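Local structure of transcriptional activator HlyU (Vibrio cholerae, 4K2E) at residues A[29-34]-A[73-78]. The protein binds DNA as a winged-helix transcription regulator and up-regulates the hemolysin gene hlyA, and may promote expression of other virulence determinants. Residues are numbered along the deposited sequence; the frame is centred on the assembly and turned at random.
Sequences LKAMAN and RRDGLV
Leu77 and Met32 both set CG beside the backbone N and anti to the carbonyl carbon (chi1 -81° and -56°). Leu77's torsion leads its fork toward the last turn of helix 16-32; that of Met32 sets CG where the fork can touch it. Leu77 CD1 lies 3.6 Å from Ala31 CB, and Leu77 CD2 lies 3.9 Å from that same methyl. Ala31 CB therefore sits across the mouth of the fork. Leu77 CD2 also reaches Met32 CG, at 4.0 Å. The methionine is met on its stem, and the two side chains cross at a slant. Beyond the stem its chain bends at chi3, and Met32 packs on Met99, Ile100 and Leu103 of helix 94-108. At the border of this apolar patch is Asp75. Asp75 OD2 comes within 4.2 Å of Ala31 CB, a loose contact without polar pairing. The backbones stay apart, with Ala31 CA 7.2 Å from Asp75 CA.

Leu77 gets its position from the end of helix 62-74. Gly76 has positive phi (83°) and closes the helix in a Schellman motif, with Gly76 N bonded to Arg73 O at 3.1 Å. The chain then turns into strand 78-83. Trp71 of helix 62-74 touches Ala31, Leu41 touches Met32 and Leu77, and Val96 of helix 94-108 adds to the leucine's surroundings. Met32 also packs on Leu29 of the second subunit, so this buried core borders the dimer interface. The contact thus ties helix 16-32 to the link between helix 62-74, most of which belongs to the predicted helix-turn-helix motif, and the first strand of the wing hairpin.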
ATOM      1  N   LEU A  29      -0.516  -1.702   4.586  1.00 34.00           N
ATOM      2  CA  LEU A  29       0.328  -1.527   3.406  1.00 30.75           C
ATOM      3  C   LEU A  29       1.486  -2.532   3.373  1.00 34.33           C
ATOM      4  O   LEU A  29       1.838  -3.040   2.308  1.00 29.90           O
ATOM      5  CB  LEU A  29       0.854  -0.057   3.329  1.00 27.69           C
ATOM      6  CG  LEU A  29      -0.293   0.941   3.145  1.00 32.82           C
ATOM      7  CD1 LEU A  29       0.107   2.353   3.522  1.00 36.02           C
ATOM      8  CD2 LEU A  29      -0.722   0.903   1.698  1.00 35.46           C
ATOM      9  N   LYS A  30       2.091  -2.781   4.530  1.00 31.96           N
ATOM     10  CA  LYS A  30       3.209  -3.705   4.628  1.00 34.57           C
ATOM     11  C   LYS A  30       2.704  -5.134   4.318  1.00 32.13           C
ATOM     12  O   LYS A  30       3.411  -5.897   3.663  1.00 37.08           O
ATOM     13  CB  LYS A  30       3.840  -3.685   6.032  1.00 38.07           C
ATOM     14  CG  LYS A  30       4.687  -2.435   6.311  1.00 36.66           C
ATOM     15  CD  LYS A  30       5.460  -2.531   7.619  1.00 38.62           C
ATOM     16  CE  LYS A  30       6.413  -1.364   7.764  1.00 41.53           C
ATOM     17  NZ  LYS A  30       6.851  -1.168   9.179  1.00 41.85           N
ATOM     18  N   ALA A  31       1.485  -5.448   4.734  1.00 30.75           N
ATOM     19  CA  ALA A  31       0.961  -6.783   4.405  1.00 33.20           C
ATOM     20  C   ALA A  31       0.695  -6.896   2.887  1.00 37.41           C
ATOM     21  O   ALA A  31       0.985  -7.933   2.280  1.00 37.02           O
ATOM     22  CB  ALA A  31      -0.261  -7.146   5.252  1.00 32.90           C
ATOM     23  N   MET A  32       0.226  -5.812   2.266  1.00 29.65           N
ATOM     24  CA  MET A  32       0.036  -5.795   0.813  1.00 28.12           C
ATOM     25  C   MET A  32       1.256  -5.667  -0.083  1.00 34.92           C
ATOM     26  O   MET A  32       1.180  -5.939  -1.287  1.00 37.38           O
ATOM     27  CB  MET A  32      -0.963  -4.681   0.432  1.00 29.23           C
ATOM     28  CG  MET A  32      -2.283  -4.876   1.193  1.00 30.09           C
ATOM     29  SD  MET A  32      -3.400  -3.519   0.701  1.00 38.13           S
ATOM     30  CE  MET A  32      -3.338  -3.769  -1.054  1.00 70.14           C
ATOM     31  N   ALA A  33       2.358  -5.176   0.479  1.00 30.18           N
ATOM     32  CA  ALA A  33       3.494  -4.762  -0.313  1.00 36.63           C
ATOM     33  C   ALA A  33       4.414  -5.941  -0.589  1.00 42.44           C
ATOM     34  O   ALA A  33       5.578  -5.926  -0.219  1.00 38.81           O
ATOM     35  CB  ALA A  33       4.262  -3.667   0.414  1.00 39.59           C
ATOM     36  N   ASN A  34       3.887  -6.951  -1.266  1.00 39.25           N
ATOM     37  CA  ASN A  34       4.654  -8.152  -1.573  1.00 38.59           C
ATOM     38  C   ASN A  34       3.915  -8.801  -2.731  1.00 33.34           C
ATOM     39  O   ASN A  34       2.707  -8.929  -2.659  1.00 33.49           O
ATOM     40  CB  ASN A  34       4.658  -9.084  -0.367  1.00 36.30           C
ATOM     41  CG  ASN A  34       5.228 -10.436  -0.697  1.00 42.63           C
ATOM     42  OD1 ASN A  34       4.510 -11.319  -1.137  1.00 36.05           O
ATOM     43  ND2 ASN A  34       6.533 -10.589  -0.531  1.00 38.44           N
ATOM     44  N   ARG A  73      -3.288 -13.808   7.549  1.00 31.87           N
ATOM     45  CA  ARG A  73      -4.164 -14.200   8.665  1.00 29.76           C
ATOM     46  C   ARG A  73      -3.755 -13.368   9.903  1.00 37.88           C
ATOM     47  O   ARG A  73      -4.586 -12.783  10.595  1.00 38.42           O
ATOM     48  CB  ARG A  73      -4.039 -15.699   8.985  1.00 30.14           C
ATOM     49  CG  ARG A  73      -4.681 -16.618   7.927  1.00 34.30           C
ATOM     50  CD  ARG A  73      -5.252 -17.940   8.487  1.00 39.22           C
ATOM     51  NE  ARG A  73      -4.350 -18.719   9.330  1.00 44.44           N
ATOM     52  CZ  ARG A  73      -3.310 -19.392   8.860  1.00 47.42           C
ATOM     53  NH1 ARG A  73      -3.013 -19.361   7.563  1.00 49.31           N
ATOM     54  NH2 ARG A  73      -2.563 -20.088   9.677  1.00 38.15           N
ATOM     55  N   ARG A  74      -2.458 -13.328  10.152  1.00 35.59           N
ATOM     56  CA  ARG A  74      -1.925 -12.703  11.354  1.00 36.44           C
ATOM     57  C   ARG A  74      -2.290 -11.206  11.412  1.00 39.95           C
ATOM     58  O   ARG A  74      -2.691 -10.703  12.465  1.00 41.22           O
ATOM     59  CB  ARG A  74      -0.407 -12.873  11.406  1.00 34.26           C
ATOM     60  CG  ARG A  74       0.237 -12.128  12.564  1.00 40.39           C
ATOM     61  CD  ARG A  74       1.699 -12.469  12.699  1.00 35.61           C
ATOM     62  NE  ARG A  74       2.420 -12.154  11.477  1.00 38.88           N
ATOM     63  CZ  ARG A  74       3.036 -13.048  10.709  1.00 43.79           C
ATOM     64  NH1 ARG A  74       3.024 -14.348  11.025  1.00 38.51           N
ATOM     65  NH2 ARG A  74       3.678 -12.642   9.624  1.00 37.11           N
ATOM     66  N   ASP A  75      -2.224 -10.530  10.272  1.00 36.39           N
ATOM     67  CA  ASP A  75      -2.536  -9.103  10.261  1.00 42.61           C
ATOM     68  C   ASP A  75      -3.981  -8.769   9.968  1.00 41.22           C
ATOM     69  O   ASP A  75      -4.342  -7.601   9.882  1.00 40.77           O
ATOM     70  CB  ASP A  75      -1.577  -8.350   9.337  1.00 42.00           C
ATOM     71  CG  ASP A  75      -0.212  -8.242   9.935  1.00 40.51           C
ATOM     72  OD1 ASP A  75      -0.153  -8.323  11.163  1.00 43.34           O
ATOM     73  OD2 ASP A  75       0.789  -8.125   9.204  1.00 45.00           O
ATOM     74  N   GLY A  76      -4.812  -9.794   9.814  1.00 40.99           N
ATOM     75  CA  GLY A  76      -6.250  -9.610   9.725  1.00 41.01           C
ATOM     76  C   GLY A  76      -6.792  -9.232   8.363  1.00 39.56           C
ATOM     77  O   GLY A  76      -7.854  -8.616   8.285  1.00 44.92           O
ATOM     78  N   LEU A  77      -6.094  -9.597   7.285  1.00 32.11           N
ATOM     79  CA  LEU A  77      -6.506  -9.157   5.948  1.00 27.16           C
ATOM     80  C   LEU A  77      -7.422 -10.213   5.300  1.00 34.59           C
ATOM     81  O   LEU A  77      -8.050  -9.975   4.268  1.00 32.60           O
ATOM     82  CB  LEU A  77      -5.299  -8.924   5.056  1.00 26.27           C
ATOM     83  CG  LEU A  77      -4.626  -7.546   5.310  1.00 33.31           C
ATOM     84  CD1 LEU A  77      -3.637  -7.619   6.422  1.00 33.79           C
ATOM     85  CD2 LEU A  77      -3.982  -7.081   4.050  1.00 34.22           C
ATOM     86  N   VAL A  78      -7.483 -11.364   5.941  1.00 36.78           N
ATOM     87  CA  VAL A  78      -8.107 -12.533   5.341  1.00 37.04           C
ATOM     88  C   VAL A  78      -8.853 -13.344   6.407  1.00 38.25           C
ATOM     89  O   VAL A  78      -8.443 -13.377   7.570  1.00 38.06           O
ATOM     90  CB  VAL A  78      -6.946 -13.288   4.674  1.00 39.22           C
ATOM     91  CG1 VAL A  78      -6.727 -14.609   5.234  1.00 42.11           C
ATOM     92  CG2 VAL A  78      -6.964 -13.124   3.161  1.00 34.58           C
TER